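Local coordinates for protein cleavage and polyadenylation specificity factor 100 KD subunit (Methanosarcina mazei, PDB 2XR1) that probably terminates archaeal transcription by cutting nascent RNA as it leaves RNA polymerase, acting as a dimeric zinc-dependent endonuclease and 5'-3' exonuclease of the metallo-beta-lactamase superfamily, at residues Gly411-Ser424 and Pro502-Met514. Numbering follows the deposited sequence.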
loop_
_atom_site.group_PDB
_atom_site.type_symbol
_atom_site.label_atom_id
_atom_site.label_comp_id
_atom_site.label_asym_id
_atom_site.label_seq_id
_atom_site.Cartn_x
_atom_site.Cartn_y
_atom_site.Cartn_z
ATOM N N GLY B 411 -52.605 -3.369 -23.465
ATOM C CA GLY B 411 -52.096 -2.673 -24.654
ATOM C C GLY B 411 -50.778 -1.930 -24.529
ATOM O O GLY B 411 -50.318 -1.301 -25.467
ATOM N N GLY B 412 -50.161 -1.999 -23.370
ATOM C CA GLY B 412 -48.860 -1.377 -23.175
ATOM C C GLY B 412 -47.725 -2.309 -23.536
ATOM O O GLY B 412 -47.921 -3.516 -23.733
ATOM N N ILE B 413 -46.535 -1.737 -23.634
ATOM C CA ILE B 413 -45.347 -2.516 -23.897
ATOM C C ILE B 413 -44.354 -2.415 -22.722
ATOM O O ILE B 413 -44.301 -1.413 -22.005
ATOM C CB ILE B 413 -44.760 -2.149 -25.272
ATOM C CG1 ILE B 413 -44.072 -0.790 -25.298
ATOM C CG2 ILE B 413 -45.885 -2.084 -26.317
ATOM C CD1 ILE B 413 -44.136 -0.148 -26.770
ATOM N N ALA B 414 -43.604 -3.481 -22.492
ATOM C CA ALA B 414 -42.817 -3.590 -21.268
ATOM C C ALA B 414 -41.342 -3.443 -21.592
ATOM O O ALA B 414 -40.775 -4.296 -22.222
ATOM C CB ALA B 414 -43.099 -4.926 -20.585
ATOM N N VAL B 415 -40.741 -2.330 -21.193
ATOM C CA VAL B 415 -39.307 -2.102 -21.386
ATOM C C VAL B 415 -38.564 -2.647 -20.167
ATOM O O VAL B 415 -38.922 -2.350 -19.057
ATOM C CB VAL B 415 -38.996 -0.600 -21.581
ATOM C CG1 VAL B 415 -37.502 -0.348 -21.583
ATOM C CG2 VAL B 415 -39.666 -0.074 -22.882
ATOM N N ILE B 416 -37.566 -3.486 -20.397
ATOM C CA ILE B 416 -36.815 -4.142 -19.336
ATOM C C ILE B 416 -35.329 -3.929 -19.579
ATOM O O ILE B 416 -34.745 -4.651 -20.370
ATOM C CB ILE B 416 -37.047 -5.677 -19.349
ATOM C CG1 ILE B 416 -38.535 -6.016 -19.492
ATOM C CG2 ILE B 416 -36.447 -6.304 -18.138
ATOM C CD1 ILE B 416 -38.890 -7.435 -19.055
ATOM N N PRO B 417 -34.721 -2.924 -18.944
ATOM C CA PRO B 417 -33.294 -2.747 -19.082
ATOM C C PRO B 417 -32.551 -3.922 -18.542
ATOM O O PRO B 417 -33.007 -4.549 -17.622
ATOM C CB PRO B 417 -32.989 -1.522 -18.232
ATOM C CG PRO B 417 -34.071 -1.453 -17.313
ATOM C CD PRO B 417 -35.282 -1.915 -18.049
ATOM N N ALA B 418 -31.414 -4.215 -19.154
ATOM C CA ALA B 418 -30.667 -5.433 -18.899
ATOM C C ALA B 418 -29.241 -5.235 -19.344
ATOM O O ALA B 418 -28.937 -4.360 -20.118
ATOM C CB ALA B 418 -31.280 -6.563 -19.686
ATOM N N PHE B 419 -28.365 -6.088 -18.867
ATOM C CA PHE B 419 -27.017 -6.180 -19.399
ATOM C C PHE B 419 -26.987 -7.175 -20.514
ATOM O O PHE B 419 -27.858 -8.037 -20.584
ATOM C CB PHE B 419 -26.053 -6.558 -18.268
ATOM C CG PHE B 419 -25.938 -5.484 -17.240
ATOM C CD1 PHE B 419 -25.118 -4.391 -17.461
ATOM C CD2 PHE B 419 -26.715 -5.525 -16.093
ATOM C CE1 PHE B 419 -25.039 -3.352 -16.510
ATOM C CE2 PHE B 419 -26.643 -4.517 -15.150
ATOM C CZ PHE B 419 -25.799 -3.432 -15.355
ATOM N N ALA B 420 -26.013 -7.032 -21.409
ATOM C CA ALA B 420 -25.844 -8.002 -22.478
ATOM C C ALA B 420 -25.786 -9.402 -21.909
ATOM O O ALA B 420 -26.458 -10.307 -22.425
ATOM C CB ALA B 420 -24.615 -7.730 -23.259
ATOM N N VAL B 421 -25.006 -9.592 -20.841
ATOM C CA VAL B 421 -24.955 -10.883 -20.171
ATOM C C VAL B 421 -25.260 -10.712 -18.709
ATOM O O VAL B 421 -24.726 -9.822 -18.062
ATOM C CB VAL B 421 -23.565 -11.547 -20.289
ATOM C CG1 VAL B 421 -22.471 -10.651 -19.755
ATOM C CG2 VAL B 421 -23.539 -12.825 -19.539
ATOM N N GLY B 422 -26.085 -11.600 -18.169
ATOM C CA GLY B 422 -26.527 -11.493 -16.800
ATOM C C GLY B 422 -28.047 -11.451 -16.762
ATOM O O GLY B 422 -28.728 -12.506 -16.870
ATOM N N ARG B 423 -28.612 -10.261 -16.656
ATOM C CA ARG B 423 -30.036 -10.179 -16.306
ATOM C C ARG B 423 -30.916 -10.530 -17.497
ATOM O O ARG B 423 -32.019 -11.026 -17.341
ATOM C CB ARG B 423 -30.375 -8.781 -15.805
ATOM C CG ARG B 423 -29.575 -8.358 -14.610
ATOM C CD ARG B 423 -29.693 -6.931 -14.378
ATOM N NE ARG B 423 -28.977 -6.606 -13.153
ATOM C CZ ARG B 423 -29.101 -5.486 -12.466
ATOM N NH1 ARG B 423 -29.923 -4.539 -12.884
ATOM N NH2 ARG B 423 -28.393 -5.326 -11.360
ATOM N N SER B 424 -30.402 -10.291 -18.690
ATOM C CA SER B 424 -31.124 -10.586 -19.877
ATOM C C SER B 424 -31.392 -12.089 -20.024
ATOM O O SER B 424 -32.520 -12.507 -20.301
ATOM C CB SER B 424 -30.343 -10.059 -21.064
ATOM O OG SER B 424 -29.044 -10.626 -21.105
ATOM N N PRO B 502 -45.508 1.564 -32.516
ATOM C CA PRO B 502 -45.665 0.865 -31.212
ATOM C C PRO B 502 -46.824 -0.128 -31.238
ATOM O O PRO B 502 -47.856 0.087 -31.903
ATOM C CB PRO B 502 -45.926 1.986 -30.195
ATOM C CG PRO B 502 -45.613 3.273 -30.927
ATOM C CD PRO B 502 -45.806 3.004 -32.411
ATOM N N GLN B 503 -46.631 -1.212 -30.514
ATOM C CA GLN B 503 -47.479 -2.371 -30.613
ATOM C C GLN B 503 -47.088 -3.235 -29.437
ATOM O O GLN B 503 -45.904 -3.429 -29.212
ATOM C CB GLN B 503 -47.194 -3.076 -31.931
ATOM C CG GLN B 503 -48.137 -4.193 -32.280
ATOM C CD GLN B 503 -48.228 -4.406 -33.784
ATOM O OE1 GLN B 503 -47.205 -4.553 -34.460
ATOM N NE2 GLN B 503 -49.448 -4.426 -34.311
ATOM N N PRO B 504 -48.072 -3.744 -28.666
ATOM C CA PRO B 504 -47.752 -4.414 -27.386
ATOM C C PRO B 504 -46.685 -5.461 -27.531
ATOM O O PRO B 504 -46.799 -6.325 -28.371
ATOM C CB PRO B 504 -49.067 -5.084 -26.992
ATOM C CG PRO B 504 -50.117 -4.346 -27.744
ATOM C CD PRO B 504 -49.492 -3.911 -29.035
ATOM N N CYS B 505 -45.654 -5.388 -26.702
ATOM C CA CYS B 505 -44.514 -6.280 -26.818
ATOM C C CYS B 505 -43.669 -6.199 -25.550
ATOM O O CYS B 505 -44.070 -5.539 -24.583
ATOM C CB CYS B 505 -43.691 -5.885 -28.053
ATOM S SG CYS B 505 -43.029 -4.192 -27.955
ATOM N N VAL B 506 -42.525 -6.885 -25.547
ATOM C CA VAL B 506 -41.553 -6.780 -24.456
ATOM C C VAL B 506 -40.210 -6.373 -25.044
ATOM O O VAL B 506 -39.796 -6.894 -26.080
ATOM C CB VAL B 506 -41.360 -8.122 -23.710
ATOM C CG1 VAL B 506 -40.154 -8.057 -22.837
ATOM C CG2 VAL B 506 -42.550 -8.494 -22.899
ATOM N N ILE B 507 -39.513 -5.464 -24.384
ATOM C CA ILE B 507 -38.194 -5.057 -24.838
ATOM C C ILE B 507 -37.126 -5.302 -23.758
ATOM O O ILE B 507 -37.135 -4.639 -22.720
ATOM C CB ILE B 507 -38.201 -3.582 -25.266
ATOM C CG1 ILE B 507 -39.315 -3.374 -26.294
ATOM C CG2 ILE B 507 -36.859 -3.171 -25.855
ATOM C CD1 ILE B 507 -39.333 -2.028 -26.902
ATOM N N LEU B 508 -36.241 -6.269 -23.994
ATOM C CA LEU B 508 -34.998 -6.358 -23.243
ATOM C C LEU B 508 -34.004 -5.481 -23.964
ATOM O O LEU B 508 -33.830 -5.605 -25.166
ATOM C CB LEU B 508 -34.489 -7.789 -23.153
ATOM C CG LEU B 508 -35.040 -8.553 -21.940
ATOM C CD1 LEU B 508 -36.381 -8.022 -21.553
ATOM C CD2 LEU B 508 -35.132 -10.056 -22.174
ATOM N N ALA B 509 -33.392 -4.553 -23.255
ATOM C CA ALA B 509 -32.487 -3.620 -23.903
ATOM C C ALA B 509 -31.466 -3.122 -22.921
ATOM O O ALA B 509 -31.718 -3.045 -21.706
ATOM C CB ALA B 509 -33.238 -2.449 -24.508
ATOM N N THR B 510 -30.348 -2.718 -23.495
ATOM C CA THR B 510 -29.155 -2.326 -22.787
ATOM C C THR B 510 -29.124 -0.792 -22.643
ATOM O O THR B 510 -29.667 -0.084 -23.495
ATOM C CB THR B 510 -27.961 -2.933 -23.594
ATOM O OG1 THR B 510 -27.330 -3.939 -22.791
ATOM C CG2 THR B 510 -26.953 -1.912 -24.097
ATOM N N SER B 511 -28.499 -0.238 -21.609
ATOM C CA SER B 511 -27.761 -0.972 -20.588
ATOM C C SER B 511 -28.575 -1.154 -19.331
ATOM O O SER B 511 -29.479 -0.424 -19.048
ATOM C CB SER B 511 -26.466 -0.242 -20.235
ATOM O OG SER B 511 -26.720 1.116 -20.031
ATOM N N GLY B 512 -28.202 -2.137 -18.557
ATOM C CA GLY B 512 -28.997 -2.545 -17.395
ATOM C C GLY B 512 -29.325 -1.575 -16.282
ATOM O O GLY B 512 -30.169 -1.903 -15.457
ATOM N N MET B 513 -28.675 -0.413 -16.240
ATOM C CA MET B 513 -29.020 0.644 -15.253
ATOM C C MET B 513 -29.326 1.995 -15.906
ATOM O O MET B 513 -29.253 3.055 -15.281
ATOM C CB MET B 513 -27.929 0.745 -14.181
ATOM C CG MET B 513 -27.771 -0.571 -13.391
ATOM S SD MET B 513 -26.550 -0.418 -12.112
ATOM C CE MET B 513 -26.767 -1.932 -11.150
ATOM N N MET B 514 -29.667 1.932 -17.193
ATOM C CA MET B 514 -30.136 3.064 -17.976
ATOM C C MET B 514 -29.170 4.227 -18.058
ATOM O O MET B 514 -29.586 5.335 -18.352
ATOM C CB MET B 514 -31.492 3.532 -17.437
ATOM C CG MET B 514 -32.557 2.468 -17.528
ATOM S SD MET B 514 -34.130 2.916 -16.798
ATOM C CE MET B 514 -34.957 3.749 -18.158
#
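Two neighbouring parallel strands of the beta-CASP sheet, 414-417 and 506-509, run side by side here and continue into loops at their C-terminal ends that meet near the zinc site. Backbone hydrogen bonds alternate between the strands: Ile507 N donates to Ala414 O (2.8 Å), Ile416 N to Ile507 O, and Ala509 N to Ile416 O. Ala418 N to Ala509 O extends the ladder with a more bent bond (N-H...O 131°), and Thr510 OG1 donates to Ala418 O (3.1 Å), joining the chains just past the last bridged pair, Pro417 and Ala509. On the face carrying Ala414, Val506, Ile416 and Leu508, Leu508 CD1 leans against the flank of Ile416, and Val506 CG1 comes within 4.0 Å of Ile416 CD1. Further on, Phe419 CG stands opposite its carbonyl carbon (chi1 -66°), bringing the ring back to Gly512, whose CA sits over the ring centre in a CH-pi contact, 3.8 Å from the centroid. Phe419 CE2 in turn lies over one face of the Arg423 guanidinium, whose NH2 is hydrogen-bonded to Tyr539 O. The Phe419 side chain is about 5 Å from that of the zinc ligand His247. Strand 445-448 adjoins 506-509 and strand 533-536 adjoins 414-417, while helix 518-526 covers the face bearing Ile507.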